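Local coordinates for protein putative glucose-6-phosphate 1-epimerase (Salmonella typhimurium, PDB 2HTA) that probably interconverts the alpha and beta anomers of glucose 6-phosphate and related hexose 6-phosphates as a mutarotase, at residues 23-28 and 32-37; 44-49 and 53-58; 198-201 and 205-208; 214-217 and 221-224. All coordinates share one frame; numbering follows the deposited sequence.

Interaction 1: residues 23-28 and 32-37; sequences LPVIEQ and VLSRRQ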
loop_
_atom_site.group_PDB
_atom_site.type_symbol
_atom_site.label_atom_id
_atom_site.label_comp_id
_atom_site.label_asym_id
_atom_site.label_seq_id
_atom_site.Cartn_x
_atom_site.Cartn_y
_atom_site.Cartn_z
ATOM N N LEU A 23 -0.186 -6.174 21.444
ATOM C CA LEU A 23 -0.263 -4.900 22.190
ATOM C C LEU A 23 -1.521 -4.752 23.071
ATOM O O LEU A 23 -2.584 -5.302 22.707
ATOM C CB LEU A 23 -0.188 -3.712 21.223
ATOM C CG LEU A 23 1.081 -3.505 20.410
ATOM C CD1 LEU A 23 0.826 -2.499 19.339
ATOM C CD2 LEU A 23 2.210 -3.033 21.280
ATOM N N PRO A 24 -1.409 -4.046 24.238
ATOM C CA PRO A 24 -2.554 -3.785 25.114
ATOM C C PRO A 24 -3.584 -2.934 24.378
ATOM O O PRO A 24 -3.201 -2.078 23.574
ATOM C CB PRO A 24 -1.962 -2.920 26.246
ATOM C CG PRO A 24 -0.560 -3.079 26.162
ATOM C CD PRO A 24 -0.166 -3.483 24.798
ATOM N N VAL A 25 -4.853 -3.154 24.648
ATOM C CA VAL A 25 -5.905 -2.291 24.157
ATOM C C VAL A 25 -5.965 -1.003 24.975
ATOM O O VAL A 25 -6.133 -1.058 26.180
ATOM C CB VAL A 25 -7.265 -3.003 24.242
ATOM C CG1 VAL A 25 -8.422 -2.005 24.039
ATOM C CG2 VAL A 25 -7.273 -4.158 23.255
ATOM N N ILE A 26 -5.822 0.161 24.311
ATOM C CA ILE A 26 -5.958 1.446 24.986
ATOM C C ILE A 26 -7.390 1.907 24.984
ATOM O O ILE A 26 -7.897 2.423 25.989
ATOM C CB ILE A 26 -5.073 2.515 24.361
ATOM C CG1 ILE A 26 -3.615 2.038 24.421
ATOM C CG2 ILE A 26 -5.317 3.901 25.062
ATOM C CD1 ILE A 26 -2.639 2.933 23.644
ATOM N N GLU A 27 -8.068 1.724 23.847
ATOM C CA GLU A 27 -9.496 1.921 23.798
ATOM C C GLU A 27 -10.149 0.868 22.931
ATOM O O GLU A 27 -9.670 0.579 21.834
ATOM C CB GLU A 27 -9.919 3.319 23.345
ATOM C CG GLU A 27 -9.005 3.932 22.405
ATOM C CD GLU A 27 -9.406 5.320 22.070
ATOM O OE1 GLU A 27 -8.808 6.232 22.655
ATOM O OE2 GLU A 27 -10.328 5.491 21.255
ATOM N N GLN A 28 -11.218 0.303 23.453
ATOM C CA GLN A 28 -12.002 -0.658 22.731
ATOM C C GLN A 28 -13.038 0.163 21.964
ATOM O O GLN A 28 -13.949 0.734 22.571
ATOM C CB GLN A 28 -12.720 -1.584 23.697
ATOM C CG GLN A 28 -13.303 -2.863 23.011
ATOM C CD GLN A 28 -12.192 -3.807 22.542
ATOM O OE1 GLN A 28 -11.236 -4.080 23.286
ATOM N NE2 GLN A 28 -12.337 -4.350 21.331
ATOM N N VAL A 32 -14.618 -5.674 17.821
ATOM C CA VAL A 32 -13.494 -6.144 17.023
ATOM C C VAL A 32 -12.403 -5.101 16.771
ATOM O O VAL A 32 -11.344 -5.454 16.303
ATOM C CB VAL A 32 -13.932 -6.771 15.696
ATOM C CG1 VAL A 32 -14.972 -7.888 15.965
ATOM C CG2 VAL A 32 -14.524 -5.688 14.835
ATOM N N LEU A 33 -12.700 -3.844 17.063
ATOM C CA LEU A 33 -11.835 -2.703 16.737
ATOM C C LEU A 33 -11.320 -2.113 18.015
ATOM O O LEU A 33 -12.096 -1.749 18.899
ATOM C CB LEU A 33 -12.634 -1.621 16.043
ATOM C CG LEU A 33 -12.834 -1.662 14.523
ATOM C CD1 LEU A 33 -13.701 -0.450 14.096
ATOM C CD2 LEU A 33 -11.508 -1.732 13.776
ATOM N N SER A 34 -10.006 -1.946 18.091
ATOM C CA SER A 34 -9.384 -1.320 19.249
ATOM C C SER A 34 -8.329 -0.356 18.771
ATOM O O SER A 34 -7.826 -0.496 17.655
ATOM C CB SER A 34 -8.728 -2.384 20.148
ATOM O OG SER A 34 -7.665 -3.092 19.465
ATOM N N ARG A 35 -8.065 0.661 19.579
ATOM C CA ARG A 35 -6.835 1.440 19.448
ATOM C C ARG A 35 -5.698 0.957 20.374
ATOM O O ARG A 35 -5.910 0.649 21.578
ATOM C CB ARG A 35 -7.063 2.925 19.687
ATOM C CG ARG A 35 -5.669 3.646 19.714
ATOM C CD ARG A 35 -5.701 5.134 19.773
ATOM N NE ARG A 35 -6.240 5.719 21.014
ATOM C CZ ARG A 35 -5.540 6.189 22.049
ATOM N NH1 ARG A 35 -4.210 6.120 22.115
ATOM N NH2 ARG A 35 -6.234 6.714 23.067
ATOM N N ARG A 36 -4.487 0.871 19.816
ATOM C CA ARG A 36 -3.312 0.436 20.568
ATOM C C ARG A 36 -2.216 1.397 20.162
ATOM O O ARG A 36 -2.456 2.310 19.359
ATOM C CB ARG A 36 -2.959 -1.010 20.190
ATOM C CG ARG A 36 -4.226 -1.877 20.144
ATOM C CD ARG A 36 -3.937 -3.375 20.260
ATOM N NE ARG A 36 -5.123 -4.172 19.934
ATOM C CZ ARG A 36 -5.104 -5.489 19.922
ATOM N NH1 ARG A 36 -3.987 -6.097 20.303
ATOM N NH2 ARG A 36 -6.194 -6.200 19.566
ATOM N N GLN A 37 -1.025 1.208 20.716
ATOM C CA GLN A 37 0.064 2.118 20.414
ATOM C C GLN A 37 1.347 1.386 20.304
ATOM O O GLN A 37 1.658 0.537 21.127
ATOM C CB GLN A 37 0.166 3.257 21.472
ATOM C CG GLN A 37 1.195 4.365 21.067
ATOM C CD GLN A 37 1.293 5.503 22.088
ATOM O OE1 GLN A 37 0.454 5.618 22.986
ATOM N NE2 GLN A 37 2.320 6.348 21.952
HETATM O O HOH W 1 -1.070 -0.577 23.040
#

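Interaction 2: residues 44-49 and 53-58; sequences IVVDHP and ASFALQ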
loop_
_atom_site.group_PDB
_atom_site.type_symbol
_atom_site.label_atom_id
_atom_site.label_comp_id
_atom_site.label_asym_id
_atom_site.label_seq_id
_atom_site.Cartn_x
_atom_site.Cartn_y
_atom_site.Cartn_z
ATOM N N ILE A 44 -4.957 1.259 14.787
ATOM C CA ILE A 44 -6.299 0.705 14.826
ATOM C C ILE A 44 -6.196 -0.763 14.424
ATOM O O ILE A 44 -5.710 -1.101 13.343
ATOM C CB ILE A 44 -7.273 1.462 13.881
ATOM C CG1 ILE A 44 -7.270 2.997 14.170
ATOM C CG2 ILE A 44 -8.657 0.781 13.917
ATOM C CD1 ILE A 44 -7.803 3.403 15.591
ATOM N N VAL A 45 -6.634 -1.644 15.328
ATOM C CA VAL A 45 -6.425 -3.054 15.156
ATOM C C VAL A 45 -7.794 -3.758 15.042
ATOM O O VAL A 45 -8.654 -3.570 15.892
ATOM C CB VAL A 45 -5.595 -3.676 16.318
ATOM C CG1 VAL A 45 -5.479 -5.172 16.117
ATOM C CG2 VAL A 45 -4.170 -3.014 16.434
ATOM N N VAL A 46 -7.962 -4.523 13.969
ATOM C CA VAL A 46 -9.156 -5.292 13.694
ATOM C C VAL A 46 -8.836 -6.743 14.084
ATOM O O VAL A 46 -7.989 -7.411 13.484
ATOM C CB VAL A 46 -9.525 -5.261 12.163
ATOM C CG1 VAL A 46 -10.760 -6.187 11.857
ATOM C CG2 VAL A 46 -9.801 -3.829 11.672
ATOM N N ASP A 47 -9.517 -7.249 15.105
ATOM C CA ASP A 47 -9.322 -8.642 15.448
ATOM C C ASP A 47 -10.743 -9.247 15.392
ATOM O O ASP A 47 -11.504 -9.186 16.375
ATOM C CB ASP A 47 -8.730 -8.722 16.861
ATOM C CG ASP A 47 -8.456 -10.163 17.316
ATOM O OD1 ASP A 47 -8.916 -11.136 16.677
ATOM O OD2 ASP A 47 -7.776 -10.330 18.356
ATOM N N HIS A 48 -11.113 -9.744 14.211
ATOM C CA HIS A 48 -12.486 -10.166 13.935
ATOM C C HIS A 48 -12.406 -11.660 13.647
ATOM O O HIS A 48 -11.361 -12.144 13.196
ATOM C CB HIS A 48 -12.930 -9.358 12.684
ATOM C CG HIS A 48 -14.285 -9.685 12.151
ATOM N ND1 HIS A 48 -14.535 -10.782 11.350
ATOM C CD2 HIS A 48 -15.442 -8.997 12.214
ATOM C CE1 HIS A 48 -15.798 -10.760 10.969
ATOM N NE2 HIS A 48 -16.376 -9.696 11.497
ATOM N N PRO A 49 -13.515 -12.417 13.870
ATOM C CA PRO A 49 -13.449 -13.872 13.598
ATOM C C PRO A 49 -13.042 -14.288 12.174
ATOM O O PRO A 49 -12.454 -15.375 11.985
ATOM C CB PRO A 49 -14.883 -14.322 13.880
ATOM C CG PRO A 49 -15.327 -13.404 14.958
ATOM C CD PRO A 49 -14.830 -12.054 14.409
ATOM N N ALA A 53 -6.513 -7.478 10.850
ATOM C CA ALA A 53 -5.883 -6.402 10.058
ATOM C C ALA A 53 -5.486 -5.277 10.994
ATOM O O ALA A 53 -6.002 -5.151 12.122
ATOM C CB ALA A 53 -6.919 -5.876 9.010
ATOM N N SER A 54 -4.579 -4.412 10.557
ATOM C CA SER A 54 -4.219 -3.311 11.466
ATOM C C SER A 54 -3.794 -2.134 10.609
ATOM O O SER A 54 -3.367 -2.317 9.461
ATOM C CB SER A 54 -3.064 -3.721 12.410
ATOM O OG SER A 54 -1.914 -4.197 11.696
ATOM N N PHE A 55 -3.884 -0.948 11.197
ATOM C CA PHE A 55 -3.632 0.284 10.491
ATOM C C PHE A 55 -2.835 1.193 11.414
ATOM O O PHE A 55 -2.982 1.121 12.628
ATOM C CB PHE A 55 -4.949 1.006 10.280
ATOM C CG PHE A 55 -5.910 0.320 9.359
ATOM C CD1 PHE A 55 -6.012 0.697 8.011
ATOM C CD2 PHE A 55 -6.771 -0.661 9.858
ATOM C CE1 PHE A 55 -6.935 0.028 7.158
ATOM C CE2 PHE A 55 -7.696 -1.313 9.025
ATOM C CZ PHE A 55 -7.784 -0.956 7.689
ATOM N N ALA A 56 -2.042 2.103 10.849
ATOM C CA ALA A 56 -1.622 3.257 11.626
ATOM C C ALA A 56 -2.542 4.414 11.232
ATOM O O ALA A 56 -2.881 4.594 10.031
ATOM C CB ALA A 56 -0.151 3.619 11.303
ATOM N N LEU A 57 -2.883 5.258 12.221
ATOM C CA LEU A 57 -3.555 6.524 11.932
ATOM C C LEU A 57 -2.670 7.371 11.050
ATOM O O LEU A 57 -3.176 8.086 10.160
ATOM C CB LEU A 57 -3.918 7.319 13.194
ATOM C CG LEU A 57 -5.056 6.674 13.999
ATOM C CD1 LEU A 57 -5.286 7.423 15.324
ATOM C CD2 LEU A 57 -6.393 6.636 13.182
ATOM N N GLN A 58 -1.366 7.335 11.320
ATOM C CA GLN A 58 -0.398 8.033 10.455
ATOM C C GLN A 58 -0.377 7.440 9.057
ATOM O O GLN A 58 -0.045 6.262 8.875
ATOM C CB GLN A 58 1.001 8.012 11.080
ATOM C CG GLN A 58 2.026 8.749 10.250
ATOM C CD GLN A 58 3.282 8.905 11.048
ATOM O OE1 GLN A 58 3.337 9.723 11.947
ATOM N NE2 GLN A 58 4.272 8.116 10.742
#

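Interaction 3: residues 198-201 and 205-208; sequences RFID and DAKE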
loop_
_atom_site.group_PDB
_atom_site.type_symbol
_atom_site.label_atom_id
_atom_site.label_comp_id
_atom_site.label_asym_id
_atom_site.label_seq_id
_atom_site.Cartn_x
_atom_site.Cartn_y
_atom_site.Cartn_z
ATOM N N ARG A 198 3.783 -2.927 -22.753
ATOM C CA ARG A 198 4.865 -1.899 -22.581
ATOM C C ARG A 198 5.096 -1.555 -21.133
ATOM O O ARG A 198 4.147 -1.551 -20.316
ATOM C CB ARG A 198 4.536 -0.651 -23.383
ATOM C CG ARG A 198 4.433 -1.013 -24.886
ATOM C CD ARG A 198 4.301 0.222 -25.841
ATOM N NE ARG A 198 4.687 -0.251 -27.192
ATOM C CZ ARG A 198 5.905 -0.119 -27.727
ATOM N NH1 ARG A 198 6.882 0.531 -27.085
ATOM N NH2 ARG A 198 6.126 -0.609 -28.939
ATOM N N PHE A 199 6.345 -1.201 -20.809
ATOM C CA PHE A 199 6.721 -0.781 -19.472
ATOM C C PHE A 199 7.908 0.171 -19.520
ATOM O O PHE A 199 8.628 0.227 -20.532
ATOM C CB PHE A 199 7.092 -1.955 -18.544
ATOM C CG PHE A 199 8.215 -2.809 -19.052
ATOM C CD1 PHE A 199 9.535 -2.543 -18.659
ATOM C CD2 PHE A 199 7.967 -3.897 -19.869
ATOM C CE1 PHE A 199 10.599 -3.349 -19.102
ATOM C CE2 PHE A 199 9.041 -4.720 -20.315
ATOM C CZ PHE A 199 10.363 -4.420 -19.921
ATOM N N ILE A 200 8.045 0.942 -18.471
ATOM C CA ILE A 200 9.235 1.817 -18.292
ATOM C C ILE A 200 10.051 1.154 -17.215
ATOM O O ILE A 200 9.532 0.856 -16.142
ATOM C CB ILE A 200 8.824 3.246 -17.869
ATOM C CG1 ILE A 200 8.046 3.888 -19.017
ATOM C CG2 ILE A 200 10.083 4.140 -17.595
ATOM C CD1 ILE A 200 7.045 4.996 -18.523
ATOM N N ASP A 201 11.318 0.887 -17.526
ATOM C CA ASP A 201 12.227 0.235 -16.594
ATOM C C ASP A 201 13.070 1.303 -15.902
ATOM O O ASP A 201 14.077 1.796 -16.473
ATOM C CB ASP A 201 13.127 -0.729 -17.384
ATOM C CG ASP A 201 14.005 -1.576 -16.505
ATOM O OD1 ASP A 201 14.141 -1.237 -15.323
ATOM O OD2 ASP A 201 14.601 -2.554 -17.015
ATOM N N ASP A 205 17.605 3.224 -16.832
ATOM C CA ASP A 205 17.556 4.467 -17.619
ATOM C C ASP A 205 16.189 4.832 -18.182
ATOM O O ASP A 205 16.084 5.561 -19.197
ATOM C CB ASP A 205 18.608 4.423 -18.740
ATOM C CG ASP A 205 20.023 4.649 -18.212
ATOM O OD1 ASP A 205 20.208 5.499 -17.305
ATOM O OD2 ASP A 205 20.952 3.981 -18.695
ATOM N N ALA A 206 15.144 4.359 -17.497
ATOM C CA ALA A 206 13.747 4.581 -17.922
ATOM C C ALA A 206 13.477 4.141 -19.371
ATOM O O ALA A 206 12.644 4.711 -20.071
ATOM C CB ALA A 206 13.277 5.987 -17.622
ATOM N N LYS A 207 14.179 3.086 -19.810
ATOM C CA LYS A 207 14.002 2.563 -21.155
ATOM C C LYS A 207 12.667 1.895 -21.220
ATOM O O LYS A 207 12.219 1.319 -20.237
ATOM C CB LYS A 207 15.068 1.535 -21.518
ATOM C CG LYS A 207 16.469 2.168 -21.689
ATOM C CD LYS A 207 17.490 1.068 -21.929
ATOM C CE LYS A 207 18.801 1.623 -22.284
ATOM N NZ LYS A 207 19.813 0.513 -22.225
ATOM N N GLU A 208 12.046 1.999 -22.369
ATOM C CA GLU A 208 10.734 1.351 -22.557
ATOM C C GLU A 208 10.945 -0.055 -23.108
ATOM O O GLU A 208 11.636 -0.249 -24.131
ATOM C CB GLU A 208 9.895 2.193 -23.504
ATOM C CG GLU A 208 8.471 1.686 -23.691
ATOM C CD GLU A 208 7.512 2.806 -23.912
ATOM O OE1 GLU A 208 6.517 2.537 -24.583
ATOM O OE2 GLU A 208 7.725 3.935 -23.391
#

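Interaction 4: residues 214-217 and 221-224; sequences GIQT and RTDR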
loop_
_atom_site.group_PDB
_atom_site.type_symbol
_atom_site.label_atom_id
_atom_site.label_comp_id
_atom_site.label_asym_id
_atom_site.label_seq_id
_atom_site.Cartn_x
_atom_site.Cartn_y
_atom_site.Cartn_z
ATOM N N GLY A 214 2.923 -10.593 -20.734
ATOM C CA GLY A 214 2.446 -9.914 -19.524
ATOM C C GLY A 214 2.967 -10.492 -18.230
ATOM O O GLY A 214 2.415 -10.242 -17.171
ATOM N N ILE A 215 4.044 -11.258 -18.320
ATOM C CA ILE A 215 4.587 -11.960 -17.143
ATOM C C ILE A 215 5.941 -11.433 -16.717
ATOM O O ILE A 215 6.891 -11.430 -17.531
ATOM C CB ILE A 215 4.692 -13.473 -17.393
ATOM C CG1 ILE A 215 3.266 -14.080 -17.513
ATOM C CG2 ILE A 215 5.552 -14.170 -16.222
ATOM C CD1 ILE A 215 3.297 -15.495 -18.014
ATOM N N GLN A 216 6.033 -10.994 -15.460
ATOM C CA GLN A 216 7.291 -10.460 -14.886
ATOM C C GLN A 216 7.854 -11.364 -13.807
ATOM O O GLN A 216 7.138 -11.767 -12.883
ATOM C CB GLN A 216 7.071 -9.035 -14.310
ATOM C CG GLN A 216 8.320 -8.391 -13.771
ATOM C CD GLN A 216 9.250 -7.982 -14.898
ATOM O OE1 GLN A 216 8.840 -7.278 -15.843
ATOM N NE2 GLN A 216 10.498 -8.422 -14.813
ATOM N N THR A 217 9.154 -11.646 -13.886
ATOM C CA THR A 217 9.896 -12.289 -12.791
ATOM C C THR A 217 10.860 -11.280 -12.137
ATOM O O THR A 217 11.143 -10.227 -12.698
ATOM C CB THR A 217 10.747 -13.506 -13.277
ATOM O OG1 THR A 217 11.614 -13.131 -14.348
ATOM C CG2 THR A 217 9.845 -14.705 -13.732
ATOM N N ARG A 221 16.945 -6.687 -8.456
ATOM C CA ARG A 221 16.266 -5.385 -8.415
ATOM C C ARG A 221 15.475 -5.127 -9.688
ATOM O O ARG A 221 16.037 -5.099 -10.806
ATOM C CB ARG A 221 17.249 -4.261 -8.191
ATOM C CG ARG A 221 16.586 -2.923 -7.979
ATOM C CD ARG A 221 17.700 -1.875 -7.851
ATOM N NE ARG A 221 17.174 -0.539 -8.162
ATOM C CZ ARG A 221 17.845 0.404 -8.817
ATOM N NH1 ARG A 221 19.080 0.173 -9.248
ATOM N NH2 ARG A 221 17.275 1.580 -9.040
ATOM N N THR A 222 14.158 -4.938 -9.497
ATOM C CA THR A 222 13.191 -4.754 -10.570
ATOM C C THR A 222 12.315 -3.551 -10.206
ATOM O O THR A 222 11.872 -3.448 -9.060
ATOM C CB THR A 222 12.298 -6.018 -10.689
ATOM O OG1 THR A 222 13.123 -7.129 -10.970
ATOM C CG2 THR A 222 11.271 -5.873 -11.830
ATOM N N ASP A 223 12.134 -2.599 -11.127
ATOM C CA ASP A 223 11.372 -1.390 -10.820
ATOM C C ASP A 223 10.775 -0.912 -12.124
ATOM O O ASP A 223 11.445 -0.268 -12.922
ATOM C CB ASP A 223 12.265 -0.305 -10.173
ATOM C CG ASP A 223 11.447 0.855 -9.596
ATOM O OD1 ASP A 223 10.182 0.848 -9.759
ATOM O OD2 ASP A 223 12.046 1.765 -8.956
ATOM N N ARG A 224 9.535 -1.307 -12.378
ATOM C CA ARG A 224 8.913 -1.161 -13.682
ATOM C C ARG A 224 7.535 -0.540 -13.559
ATOM O O ARG A 224 6.736 -0.905 -12.652
ATOM C CB ARG A 224 8.821 -2.522 -14.388
ATOM C CG ARG A 224 10.241 -2.926 -14.911
ATOM C CD ARG A 224 10.352 -4.369 -15.237
ATOM N NE ARG A 224 11.723 -4.535 -15.740
ATOM C CZ ARG A 224 12.062 -5.396 -16.677
ATOM N NH1 ARG A 224 11.139 -6.216 -17.178
ATOM N NH2 ARG A 224 13.322 -5.434 -17.105
#

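Interaction 1: residues 23-28 and 32-37
Leu33 meets Gln28 through its carbonyl oxygen, near which the Gln28 amide lies, although NE2 of Gln28 is hydrogen-bonded to Thr30 O in the turn. Ser34 and Gln28 form a non-hydrogen-bonded antiparallel pair, and the Ser34 CA-H leans on the Glu27 carbonyl oxygen. Its CB packs against both methyls of Val25. At Arg35 the hairpin carries a classic beta bulge: Ile26 and Glu27 both face this one residue. Ile26 N reaches Arg35 O at 2.8 Å and Glu27 N makes a weaker bond to the same oxygen, while Arg35 N returns a bond of 2.8 Å to Glu27 O. The Arg35 chain bends at chi3 (67°), folding its guanidinium back into a salt bridge with Glu27. NH2 is the main donor, 2.7 Å from Glu27 OE1 and 33° out of the carboxylate plane; NE adds a weak bond to this OE1, which lies near the guanidinium plane. Ile26 CG2 covers one guanidinium face. The extended Arg36 chain passes alongside Leu23 and Pro24, its CD 3.9 Å from Leu23 CB, and NH1 makes a weak, bent hydrogen bond to Leu23 O. Arg36 NE bonds Ser34 OG at 2.8 Å, nearly straight. Gln37 packs its CB on Ile26 CD1, and a water links its N to Pro24 O. Arg35 serves two acids, Glu27 and, through NH1, Asp42, which would probably favour the ionised form of both carboxylates.

Interaction 2: residues 44-49 and 53-58
Val46 and Ala53 set the apolar centre, their CB atoms 4.1 Å apart in a hydrogen-bonded pair whose side chains share one face of the sheet with Ile44 and Phe55. The CG2 branch of Val46, which lies anti to its carbonyl carbon (chi1 176° for CG1), comes to the rim of the Phe55 ring, 4.2 Å from CE2 and near the ring plane. Ile44 CB packs against Phe55 CB, and Ile44 CG1 meets Leu57 CD2 at 3.9 Å, which carries the apolar row past the end of the strand. This face looks toward the nine-stranded sheet: Leu132 packs on Ile44 and Phe55, Val130 on Val46, and Phe134 and Phe156 meet the Phe55 ring, the latter edge-to-face. The segments are the arms of an antiparallel beta hairpin, strands 41-48 and 51-56, set within the five-stranded meander near the N terminus of this mutarotase; the axes of 44-48 and 53-56 run 171° apart. Four backbone bonds join them. Val46 N reaches Ala53 O at 2.8 Å, and Ala53 N answers to Val46 O, arriving in the carbonyl plane on a lone pair. At the other pair, Phe55 N binds Ile44 O at 2.8 Å and Ile44 N binds Phe55 O at 2.9 Å. The Ile44 oxygen also lies at the edge of the Phe55 ring, 3.7 Å from CD2, and receives a CA-H contact from Ser54. On the opposite face Val45 and Ser54 form the non-hydrogen-bonded pair beside helix 14-22, where the Ser54 hydroxyl is hydrogen-bonded to the Ser64 hydroxyl.

Interaction 3: residues 198-201 and 205-208
The Arg198 guanidinium receives the Glu208 carboxylate at its edge: NH1 bonds OE1 at 3.2 Å, with the oxygen close to the guanidinium plane. The two flat groups are turned 64° against each other, and OE1 is met on its anti side, 31° out of the carboxylate plane. This salt bridge therefore rests on one N-H and one oxygen instead of a paired, coplanar match. Glu208 gets there with CG anti to the backbone N and a bend at chi2, while the Arg198 chain is extended from CG to NE and lays its CD 3.4 Å from the same OE1. Next along the strands, the Phe199 carbonyl oxygen takes a CA-H contact from Glu208 CA at 3.1 Å and also lies near its CG. Ile200 and Glu208 form a non-hydrogen-bonded antiparallel pair, and the CG2 branch of Ile200 packs on Ala206 CB at 3.7 Å. Toward the turn, Asp201 N bonds Lys207 O at 2.9 Å with an almost straight N-H (170°), and Asp201 CB rests against that oxygen. The carboxylate of Asp201 is held instead by Asn204 in the turn and by a salt bridge to Arg224 on the neighbouring strand. Leu227 packs against Arg198, Ile200 and Glu208. Together the segments make a short antiparallel beta hairpin at the margin of the mutarotase domain, next to the strand that carries Asp223, inferred by similarity to bind substrate.

Interaction 4: residues 214-217 and 221-224
Gln216 and Arg224 join two segments that are not paired as strands: 216-217 is a weak edge strand of one antiparallel sheet of the mutarotase fold, and 222-224 belongs to another. The latter carries Asp223, a probable substrate-binding residue by similarity, which does not touch 214-217. Backbones stay well apart, with the nearest CA atoms, those of Thr217 and Thr222, 8.5 Å from each other, so side chains span the gap. The polar bridge is a single hydrogen bond, Arg224 NH1 to Gln216 OE1 at 2.9 Å. It is bent (N-H...O 141°), the donor comes in from the flank of the carbonyl at a C=O...N angle of 107°, and the oxygen is tilted from the guanidinium plane. The amide and guanidinium planes stand 82° apart. Gln216 OE1 also bonds the Tyr226 hydroxyl, and Arg224 NH2 is engaged outside these segments, so each group has a second partner. Van der Waals contact is slight: Thr222 CG2 approaches Gln216 NE2 at 4.0 Å, while its hydroxyl turns to Asp220 O. Within its own segment, the bend at chi2 brings the Gln216 amide back over the chain, and NE2 donates to Thr217 O at 2.9 Å along a nearly straight path.

Overall arrangement
From the N terminus the contacts follow in series, each closing a short turn or connection before the next opens, so none nest or cross. Interaction 1 closes residues 29-31 and interaction 2 residues 50-52; they touch directly, since strands 33-38 and 41-48 are neighbours in the N-terminal sheet, with backbone bonds joining Val32 to Asp47 and Ser34 to Val45. Far along the chain, about 37 Å from interaction 2 centre to centre and across the middle of the molecule, interaction 3 closes residues 202-204. Interaction 4 then spans residues 218-220, tying the edge strand of the nine-stranded sheet to strand 222-226. Interactions 3 and 4 meet where strands 198-201 and 222-226 run as neighbours.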